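Local structure of alcohol dehydrogenase, zinc-containing (Thermotoga maritima, 1VJ0) at residues G267-L281 with L287-V299. The protein probably acts as a zinc-dependent oxidoreductase of the medium-chain alcohol dehydrogenase family, with two zinc ions bound in each chain. Numbering follows the deposited sequence.
Sequences GADFILEATGDSRAL and LLRRGGFYSVAGV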
# COMPACT_ATOMS: atom_id res chain seq x y z
N GLY A 267 15.63 -17.45 3.85
CA GLY A 267 14.28 -18.01 3.80
C GLY A 267 13.51 -17.40 2.64
O GLY A 267 13.93 -16.40 2.01
N ALA A 268 12.39 -18.03 2.31
CA ALA A 268 11.44 -17.54 1.30
C ALA A 268 10.84 -16.17 1.62
O ALA A 268 10.50 -15.89 2.75
CB ALA A 268 10.28 -18.57 1.12
N ASP A 269 10.66 -15.35 0.58
CA ASP A 269 10.02 -14.03 0.69
C ASP A 269 8.49 -14.19 0.78
O ASP A 269 7.80 -13.45 1.50
CB ASP A 269 10.40 -13.24 -0.56
CG ASP A 269 11.91 -13.06 -0.69
OD1 ASP A 269 12.54 -12.58 0.30
OD2 ASP A 269 12.57 -13.39 -1.71
N PHE A 270 7.98 -15.22 0.07
CA PHE A 270 6.56 -15.42 -0.12
C PHE A 270 6.28 -16.92 -0.22
O PHE A 270 6.92 -17.62 -0.98
CB PHE A 270 6.04 -14.65 -1.36
CG PHE A 270 4.55 -14.87 -1.67
CD1 PHE A 270 4.11 -15.98 -2.40
CD2 PHE A 270 3.58 -14.01 -1.14
CE1 PHE A 270 2.72 -16.18 -2.64
CE2 PHE A 270 2.21 -14.18 -1.42
CZ PHE A 270 1.80 -15.28 -2.16
N ILE A 271 5.37 -17.39 0.60
CA ILE A 271 4.90 -18.76 0.54
C ILE A 271 3.41 -18.83 0.28
O ILE A 271 2.64 -18.09 0.88
CB ILE A 271 5.26 -19.50 1.85
CG1 ILE A 271 6.77 -19.35 2.11
CG2 ILE A 271 4.90 -20.96 1.77
CD1 ILE A 271 7.28 -20.11 3.29
N LEU A 272 3.00 -19.82 -0.53
CA LEU A 272 1.59 -20.13 -0.74
C LEU A 272 1.29 -21.51 -0.19
O LEU A 272 1.91 -22.50 -0.63
CB LEU A 272 1.26 -20.13 -2.24
CG LEU A 272 -0.18 -20.54 -2.57
CD1 LEU A 272 -1.16 -19.49 -2.06
CD2 LEU A 272 -0.29 -20.74 -4.05
N GLU A 273 0.39 -21.59 0.80
CA GLU A 273 -0.13 -22.86 1.25
C GLU A 273 -1.23 -23.24 0.26
O GLU A 273 -2.25 -22.54 0.19
CB GLU A 273 -0.70 -22.80 2.68
CG GLU A 273 -1.09 -24.18 3.22
CD GLU A 273 -2.49 -24.60 2.76
OE1 GLU A 273 -3.42 -23.74 2.90
OE2 GLU A 273 -2.66 -25.74 2.28
N ALA A 274 -1.03 -24.35 -0.46
CA ALA A 274 -1.99 -24.84 -1.44
C ALA A 274 -2.14 -26.36 -1.29
O ALA A 274 -2.36 -27.11 -2.27
CB ALA A 274 -1.53 -24.46 -2.82
N THR A 275 -2.01 -26.84 -0.05
CA THR A 275 -2.10 -28.30 0.20
C THR A 275 -3.46 -28.75 0.65
O THR A 275 -3.80 -29.91 0.46
CB THR A 275 -1.09 -28.79 1.31
OG1 THR A 275 -1.42 -28.22 2.57
CG2 THR A 275 0.34 -28.31 1.07
N GLY A 276 -4.20 -27.88 1.34
CA GLY A 276 -5.43 -28.34 2.01
C GLY A 276 -5.25 -28.94 3.40
O GLY A 276 -6.21 -29.37 4.04
N ASP A 277 -4.02 -28.99 3.87
CA ASP A 277 -3.71 -29.56 5.16
C ASP A 277 -3.14 -28.48 6.08
O ASP A 277 -2.12 -27.88 5.78
CB ASP A 277 -2.71 -30.64 4.95
CG ASP A 277 -2.38 -31.39 6.22
OD1 ASP A 277 -2.72 -30.99 7.35
OD2 ASP A 277 -1.75 -32.45 6.14
N SER A 278 -3.79 -28.26 7.21
CA SER A 278 -3.39 -27.23 8.16
C SER A 278 -1.93 -27.45 8.62
O SER A 278 -1.24 -26.49 8.91
CB SER A 278 -4.33 -27.20 9.36
OG SER A 278 -5.69 -26.88 8.99
N ARG A 279 -1.48 -28.71 8.66
CA ARG A 279 -0.15 -29.04 9.12
C ARG A 279 0.94 -28.47 8.23
O ARG A 279 2.08 -28.41 8.66
CB ARG A 279 0.03 -30.52 9.26
CG ARG A 279 -0.85 -31.09 10.36
CD ARG A 279 -0.85 -32.55 10.43
NE ARG A 279 -1.50 -33.11 9.26
CZ ARG A 279 -1.56 -34.42 9.02
NH1 ARG A 279 -1.02 -35.30 9.86
NH2 ARG A 279 -2.18 -34.87 7.92
N ALA A 280 0.61 -28.08 7.01
CA ALA A 280 1.59 -27.41 6.12
C ALA A 280 2.24 -26.18 6.78
O ALA A 280 3.35 -25.86 6.47
CB ALA A 280 0.93 -27.03 4.81
N LEU A 281 1.50 -25.46 7.64
CA LEU A 281 2.04 -24.28 8.28
C LEU A 281 3.21 -24.61 9.17
O LEU A 281 4.04 -23.74 9.44
CB LEU A 281 0.96 -23.53 9.13
CG LEU A 281 0.15 -22.51 8.33
CD1 LEU A 281 -0.58 -23.17 7.16
CD2 LEU A 281 -0.81 -21.85 9.31
N LEU A 287 10.33 -22.10 6.86
CA LEU A 287 10.97 -21.72 5.61
C LEU A 287 10.92 -20.22 5.32
O LEU A 287 11.60 -19.74 4.38
CB LEU A 287 10.29 -22.43 4.42
CG LEU A 287 10.36 -23.96 4.41
CD1 LEU A 287 9.59 -24.45 3.21
CD2 LEU A 287 11.82 -24.43 4.42
N LEU A 288 10.05 -19.51 6.04
CA LEU A 288 9.77 -18.10 5.78
C LEU A 288 10.91 -17.21 6.34
O LEU A 288 11.36 -17.41 7.49
CB LEU A 288 8.42 -17.76 6.45
CG LEU A 288 7.67 -16.49 6.04
CD1 LEU A 288 7.25 -16.55 4.61
CD2 LEU A 288 6.44 -16.33 6.97
N ARG A 289 11.38 -16.23 5.54
CA ARG A 289 12.34 -15.30 6.08
C ARG A 289 11.68 -14.38 7.09
O ARG A 289 10.44 -14.23 7.15
CB ARG A 289 13.01 -14.47 5.02
CG ARG A 289 12.16 -13.42 4.30
CD ARG A 289 13.07 -12.29 3.72
NE ARG A 289 12.36 -11.36 2.84
CZ ARG A 289 11.84 -10.19 3.23
NH1 ARG A 289 11.86 -9.80 4.50
NH2 ARG A 289 11.32 -9.39 2.33
N ARG A 290 12.54 -13.82 7.90
CA ARG A 290 12.16 -12.68 8.74
C ARG A 290 11.61 -11.59 7.81
O ARG A 290 12.29 -11.22 6.88
CB ARG A 290 13.36 -12.19 9.50
CG ARG A 290 13.72 -13.13 10.62
CD ARG A 290 14.72 -12.54 11.55
NE ARG A 290 14.08 -11.95 12.71
CZ ARG A 290 14.59 -10.93 13.40
NH1 ARG A 290 15.75 -10.36 13.03
NH2 ARG A 290 13.94 -10.46 14.46
N GLY A 291 10.41 -11.13 8.10
CA GLY A 291 9.69 -10.13 7.28
C GLY A 291 8.88 -10.74 6.15
O GLY A 291 8.24 -10.01 5.39
N GLY A 292 8.92 -12.07 6.03
CA GLY A 292 8.23 -12.82 5.00
C GLY A 292 6.70 -12.80 5.02
O GLY A 292 6.07 -12.42 6.05
N PHE A 293 6.11 -13.20 3.90
CA PHE A 293 4.65 -13.20 3.70
C PHE A 293 4.11 -14.57 3.34
O PHE A 293 4.57 -15.24 2.44
CB PHE A 293 4.34 -12.15 2.62
CG PHE A 293 2.91 -11.74 2.55
CD1 PHE A 293 1.98 -12.56 1.98
CD2 PHE A 293 2.52 -10.49 2.97
CE1 PHE A 293 0.67 -12.18 1.87
CE2 PHE A 293 1.22 -10.08 2.83
CZ PHE A 293 0.28 -10.96 2.29
N TYR A 294 3.14 -15.05 4.10
CA TYR A 294 2.63 -16.39 3.92
C TYR A 294 1.12 -16.29 3.63
O TYR A 294 0.36 -16.00 4.52
CB TYR A 294 2.86 -17.14 5.20
CG TYR A 294 2.79 -18.65 5.19
CD1 TYR A 294 2.32 -19.39 4.10
CD2 TYR A 294 3.30 -19.33 6.26
CE1 TYR A 294 2.28 -20.79 4.15
CE2 TYR A 294 3.28 -20.72 6.30
CZ TYR A 294 2.77 -21.44 5.23
OH TYR A 294 2.81 -22.82 5.31
N SER A 295 0.70 -16.55 2.38
CA SER A 295 -0.69 -16.59 1.99
C SER A 295 -1.15 -18.00 2.16
O SER A 295 -0.59 -18.92 1.57
CB SER A 295 -0.92 -16.20 0.52
OG SER A 295 -0.87 -14.77 0.37
N VAL A 296 -2.21 -18.16 2.94
CA VAL A 296 -2.78 -19.46 3.23
C VAL A 296 -4.11 -19.58 2.51
O VAL A 296 -5.10 -18.96 2.89
CB VAL A 296 -2.91 -19.67 4.75
CG1 VAL A 296 -3.42 -21.03 5.02
CG2 VAL A 296 -1.57 -19.45 5.42
N ALA A 297 -4.14 -20.42 1.48
CA ALA A 297 -5.30 -20.49 0.57
C ALA A 297 -5.84 -21.90 0.33
O ALA A 297 -6.88 -22.03 -0.26
CB ALA A 297 -4.98 -19.84 -0.74
N GLY A 298 -5.16 -22.95 0.80
CA GLY A 298 -5.57 -24.32 0.39
C GLY A 298 -6.52 -24.98 1.37
O GLY A 298 -7.40 -25.73 0.98
N VAL A 299 -6.30 -24.75 2.66
CA VAL A 299 -7.16 -25.34 3.69
C VAL A 299 -8.61 -24.90 3.45
O VAL A 299 -8.93 -23.69 3.42
CB VAL A 299 -6.73 -24.96 5.08
CG1 VAL A 299 -7.66 -25.55 6.09
CG2 VAL A 299 -5.26 -25.38 5.34
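E273 reaches from the end of strand 270-273 into the loop after strand 292-296, where OE1 accepts from G298 N (2.8 Å), above the carboxylate plane, and from V299 N (3.1 Å) on its syn lone pair. OE2 takes T275 N, G276 N and T275 OG1, so five donors fix the carboxylate's rotation. A bend at chi2 (-84°) brings the carboxylate between the amides of 275-276 and those of 298-299. With it gone, as in an alanine at this position, G298 and V299 would probably lose their acceptor and the two loops part of what joins them. On the same face, I271 CG2 packs 3.5 Å from Y294 CE1, and L281 CG lies obliquely against CE2, across the same ring. Y294 OH is anchored by Q202 of the neighbouring strand 198-202. On the opposite face the F270 and F293 rings lie side by side, near parallel (13°) but barely overlapping. Where the segments turn a corner, at D269 and just after R289, R289 NE forms an in-plane salt bridge to the anti lone pair of D269 OD1 (2.8 Å); T198 N holds D269 OD2, and R289 NH1 reaches E123 of the second subunit. Between the two faces, backbone bonds I271 N to F293 O and S295 N to I271 O (both 2.9 Å) mark parallel pairing, with strand axes 15° apart. Helix 280-287 links these adjacent strands, giving the beta-alpha-beta crossover of the Rossmann-type domain in zinc-binding dehydrogenases.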